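Local coordinates for fucoxanthin chlorophyll a/c-binding protein Lhcq3 (Chaetoceros gracilis, PDB 6L4U), which probably harvests light and passes excitation energy to a photosystem, holding chlorophylls a and c and carotenoids in a three-helix membrane scaffold, at residues L67-V72 and L177-I182. Sequence-based numbering, arbitrary orientation.
Sequences LKHGRV and LAMIAI. With CLA (chlorophyll a), chain B.
Gly70 and Met179 mark where helices 56-85 and 161-190, the long central pair of the chlorophyll a/b-binding fold, pass closest, their CA atoms 6.3 Å apart. Lacking a side chain, Gly70 opens its backbone to Met179, whose SD sits 3.5 Å from Gly70 N. Bends at chi2 (142°) and chi3 bring the thioether over the facing turn, with Met179 CG 3.5 Å from His69 O and its methyl CE 3.7 Å from His69 CB. The joint is small, one thioether in van der Waals contact with a helix backbone, pigments packed around it. His69 gives ND1 to Ser65 O, and its ring faces the chlorophyll a methyl CMD, 3.3 Å above its centre. A second chlorophyll a lies about 2 Å from the nearest side-chain atom of His69, consistent with NE2 ligating its magnesium while ND1 fixes the ring. Across helix 56-85 from Met179, Lys68 runs over a face of the first chlorophyll's macrocycle, CD 3.5 Å from C3D, and its ammonium forms a salt bridge with Glu130. A methionine here would probably leave Glu130 without its countercharge and the ester carbonyl without its donor. Lys68 NZ gives a short hydrogen bond to chlorophyll O1D, 2.6 Å.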
loop_
_atom_site.group_PDB
_atom_site.type_symbol
_atom_site.label_atom_id
_atom_site.label_comp_id
_atom_site.label_asym_id
_atom_site.label_seq_id
_atom_site.Cartn_x
_atom_site.Cartn_y
_atom_site.Cartn_z
ATOM N N LEU X 67 -73.440 -15.461 36.180
ATOM C CA LEU X 67 -73.328 -16.330 37.342
ATOM C C LEU X 67 -72.147 -15.935 38.217
ATOM O O LEU X 67 -72.229 -16.009 39.445
ATOM C CB LEU X 67 -73.202 -17.780 36.888
ATOM C CG LEU X 67 -73.188 -18.833 37.988
ATOM C CD1 LEU X 67 -74.540 -18.888 38.656
ATOM C CD2 LEU X 67 -72.810 -20.181 37.419
ATOM N N LYS X 68 -71.048 -15.488 37.609
ATOM C CA LYS X 68 -69.904 -15.086 38.415
ATOM C C LYS X 68 -70.071 -13.683 38.974
ATOM O O LYS X 68 -69.587 -13.402 40.075
ATOM C CB LYS X 68 -68.613 -15.185 37.611
ATOM C CG LYS X 68 -67.385 -15.251 38.495
ATOM C CD LYS X 68 -66.120 -15.190 37.699
ATOM C CE LYS X 68 -65.804 -16.529 37.090
ATOM N NZ LYS X 68 -64.627 -16.414 36.191
ATOM N N HIS X 69 -70.741 -12.790 38.241
ATOM C CA HIS X 69 -71.090 -11.491 38.808
ATOM C C HIS X 69 -72.076 -11.642 39.950
ATOM O O HIS X 69 -72.053 -10.852 40.898
ATOM C CB HIS X 69 -71.692 -10.577 37.745
ATOM C CG HIS X 69 -70.687 -9.805 36.952
ATOM N ND1 HIS X 69 -70.174 -10.265 35.760
ATOM C CD2 HIS X 69 -70.132 -8.588 37.155
ATOM C CE1 HIS X 69 -69.331 -9.375 35.273
ATOM N NE2 HIS X 69 -69.285 -8.348 36.101
ATOM N N GLY X 70 -72.946 -12.650 39.871
ATOM C CA GLY X 70 -73.899 -12.881 40.941
ATOM C C GLY X 70 -73.240 -13.380 42.209
ATOM O O GLY X 70 -73.481 -12.846 43.293
ATOM N N ARG X 71 -72.392 -14.403 42.085
ATOM C CA ARG X 71 -71.728 -14.990 43.243
ATOM C C ARG X 71 -70.767 -14.016 43.910
ATOM O O ARG X 71 -70.613 -14.046 45.133
ATOM C CB ARG X 71 -70.975 -16.250 42.832
ATOM C CG ARG X 71 -71.857 -17.389 42.392
ATOM C CD ARG X 71 -71.029 -18.461 41.728
ATOM N NE ARG X 71 -71.844 -19.597 41.322
ATOM C CZ ARG X 71 -71.360 -20.689 40.747
ATOM N NH1 ARG X 71 -70.063 -20.791 40.506
ATOM N NH2 ARG X 71 -72.175 -21.680 40.414
ATOM N N VAL X 72 -70.121 -13.152 43.131
ATOM C CA VAL X 72 -69.214 -12.162 43.701
ATOM C C VAL X 72 -69.995 -11.097 44.462
ATOM O O VAL X 72 -69.622 -10.719 45.578
ATOM C CB VAL X 72 -68.335 -11.561 42.585
ATOM C CG1 VAL X 72 -67.742 -10.227 42.995
ATOM C CG2 VAL X 72 -67.230 -12.527 42.217
ATOM N N LEU X 177 -80.279 -9.659 42.296
ATOM C CA LEU X 177 -80.665 -8.681 43.304
ATOM C C LEU X 177 -79.450 -8.147 44.048
ATOM O O LEU X 177 -79.392 -6.956 44.377
ATOM C CB LEU X 177 -81.664 -9.308 44.276
ATOM C CG LEU X 177 -82.191 -8.431 45.409
ATOM C CD1 LEU X 177 -82.787 -7.154 44.854
ATOM C CD2 LEU X 177 -83.217 -9.192 46.225
ATOM N N ALA X 178 -78.469 -9.006 44.318
ATOM C CA ALA X 178 -77.283 -8.563 45.037
ATOM C C ALA X 178 -76.386 -7.672 44.192
ATOM O O ALA X 178 -75.650 -6.859 44.752
ATOM C CB ALA X 178 -76.490 -9.762 45.545
ATOM N N MET X 179 -76.428 -7.808 42.863
ATOM C CA MET X 179 -75.664 -6.918 41.997
ATOM C C MET X 179 -76.227 -5.507 42.001
ATOM O O MET X 179 -75.465 -4.537 41.936
ATOM C CB MET X 179 -75.630 -7.470 40.573
ATOM C CG MET X 179 -74.530 -8.477 40.356
ATOM S SD MET X 179 -74.982 -9.836 39.293
ATOM C CE MET X 179 -74.979 -8.973 37.767
ATOM N N ILE X 180 -77.550 -5.378 42.075
ATOM C CA ILE X 180 -78.167 -4.077 42.301
ATOM C C ILE X 180 -77.840 -3.574 43.700
ATOM O O ILE X 180 -77.642 -2.371 43.915
ATOM C CB ILE X 180 -79.683 -4.185 42.067
ATOM C CG1 ILE X 180 -79.950 -4.770 40.687
ATOM C CG2 ILE X 180 -80.363 -2.841 42.189
ATOM C CD1 ILE X 180 -81.390 -5.017 40.421
ATOM N N ALA X 181 -77.733 -4.493 44.662
ATOM C CA ALA X 181 -77.549 -4.117 46.058
ATOM C C ALA X 181 -76.156 -3.557 46.311
ATOM O O ALA X 181 -76.007 -2.533 46.987
ATOM C CB ALA X 181 -77.812 -5.322 46.956
ATOM N N ILE X 182 -75.120 -4.209 45.778
ATOM C CA ILE X 182 -73.764 -3.732 46.030
ATOM C C ILE X 182 -73.483 -2.479 45.205
ATOM O O ILE X 182 -72.736 -1.596 45.641
ATOM C CB ILE X 182 -72.740 -4.864 45.784
ATOM C CG1 ILE X 182 -71.316 -4.424 46.129
ATOM C CG2 ILE X 182 -72.776 -5.356 44.354
ATOM C CD1 ILE X 182 -71.110 -4.113 47.582
HETATM MG MG CLA B . -61.984 -12.839 37.490
HETATM C CHA CLA B . -64.307 -13.039 34.909
HETATM C CHB CLA B . -59.678 -14.141 35.430
HETATM C CHC CLA B . -59.665 -11.986 39.787
HETATM C CHD CLA B . -64.555 -11.167 39.532
HETATM N NA CLA B . -61.969 -13.442 35.509
HETATM C C1A CLA B . -62.917 -13.560 34.647
HETATM C C2A CLA B . -62.544 -14.202 33.329
HETATM C C3A CLA B . -61.102 -14.563 33.578
HETATM C C4A CLA B . -60.910 -14.019 34.948
HETATM C CMA CLA B . -60.994 -16.069 33.676
HETATM C CAA CLA B . -62.509 -13.217 32.136
HETATM C CBA CLA B . -61.583 -12.006 32.307
HETATM C CGA CLA B . -61.628 -10.994 31.189
HETATM O O1A CLA B . -62.407 -11.094 30.261
HETATM O O2A CLA B . -60.729 -9.859 31.236
HETATM N NB CLA B . -59.958 -13.038 37.584
HETATM C C1B CLA B . -59.175 -13.656 36.713
HETATM C C2B CLA B . -57.740 -13.720 37.083
HETATM C C3B CLA B . -57.744 -13.061 38.403
HETATM C C4B CLA B . -59.171 -12.685 38.600
HETATM C CMB CLA B . -56.587 -14.324 36.333
HETATM C CAB CLA B . -56.584 -12.837 39.303
HETATM C CBB CLA B . -56.572 -13.091 40.598
HETATM N NC CLA B . -62.110 -11.804 39.264
HETATM C C1C CLA B . -61.044 -11.560 40.037
HETATM C C2C CLA B . -61.316 -10.779 41.263
HETATM C C3C CLA B . -62.764 -10.542 41.180
HETATM C C4C CLA B . -63.136 -11.221 39.919
HETATM C CMC CLA B . -60.354 -10.339 42.327
HETATM C CAC CLA B . -63.651 -9.801 42.143
HETATM C CBC CLA B . -64.005 -10.828 43.191
HETATM N ND CLA B . -63.911 -12.216 37.357
HETATM C C1D CLA B . -64.893 -11.576 38.173
HETATM C C2D CLA B . -66.212 -11.388 37.550
HETATM C C3D CLA B . -65.957 -11.983 36.214
HETATM C C4D CLA B . -64.642 -12.412 36.196
HETATM C CMD CLA B . -67.507 -10.794 37.992
HETATM C CAD CLA B . -66.545 -12.291 34.893
HETATM O OBD CLA B . -67.745 -12.039 34.538
HETATM C CBD CLA B . -65.529 -12.949 34.056
HETATM C CGD CLA B . -66.037 -14.282 33.606
HETATM O O1D CLA B . -65.614 -15.310 34.084
HETATM O O2D CLA B . -67.035 -14.370 32.562
HETATM C CED CLA B . -67.366 -15.641 32.012
HETATM C C1 CLA B . -60.770 -9.017 32.384
HETATM C C2 CLA B . -61.537 -7.746 32.109
HETATM C C3 CLA B . -61.066 -6.548 32.496
HETATM C C4 CLA B . -59.753 -6.416 33.215
HETATM C C5 CLA B . -61.864 -5.301 32.210
HETATM C C6 CLA B . -63.349 -5.481 32.487
HETATM C C7 CLA B . -63.642 -5.500 33.980
HETATM C C8 CLA B . -63.283 -4.199 34.683
HETATM C C9 CLA B . -63.312 -4.393 36.189
HETATM C C10 CLA B . -64.247 -3.091 34.281
HETATM C C11 CLA B . -65.695 -3.458 34.589
HETATM C C12 CLA B . -66.643 -2.413 34.018
HETATM C C13 CLA B . -67.698 -3.059 33.128
HETATM C C14 CLA B . -67.067 -3.785 31.946
HETATM C C15 CLA B . -68.682 -2.002 32.640
HETATM C C16 CLA B . -69.329 -1.226 33.780
HETATM C C17 CLA B . -70.275 -0.159 33.243
HETATM C C18 CLA B . -71.172 0.404 34.342
HETATM C C19 CLA B . -72.090 1.492 33.795
HETATM C C20 CLA B . -70.360 0.920 35.524
#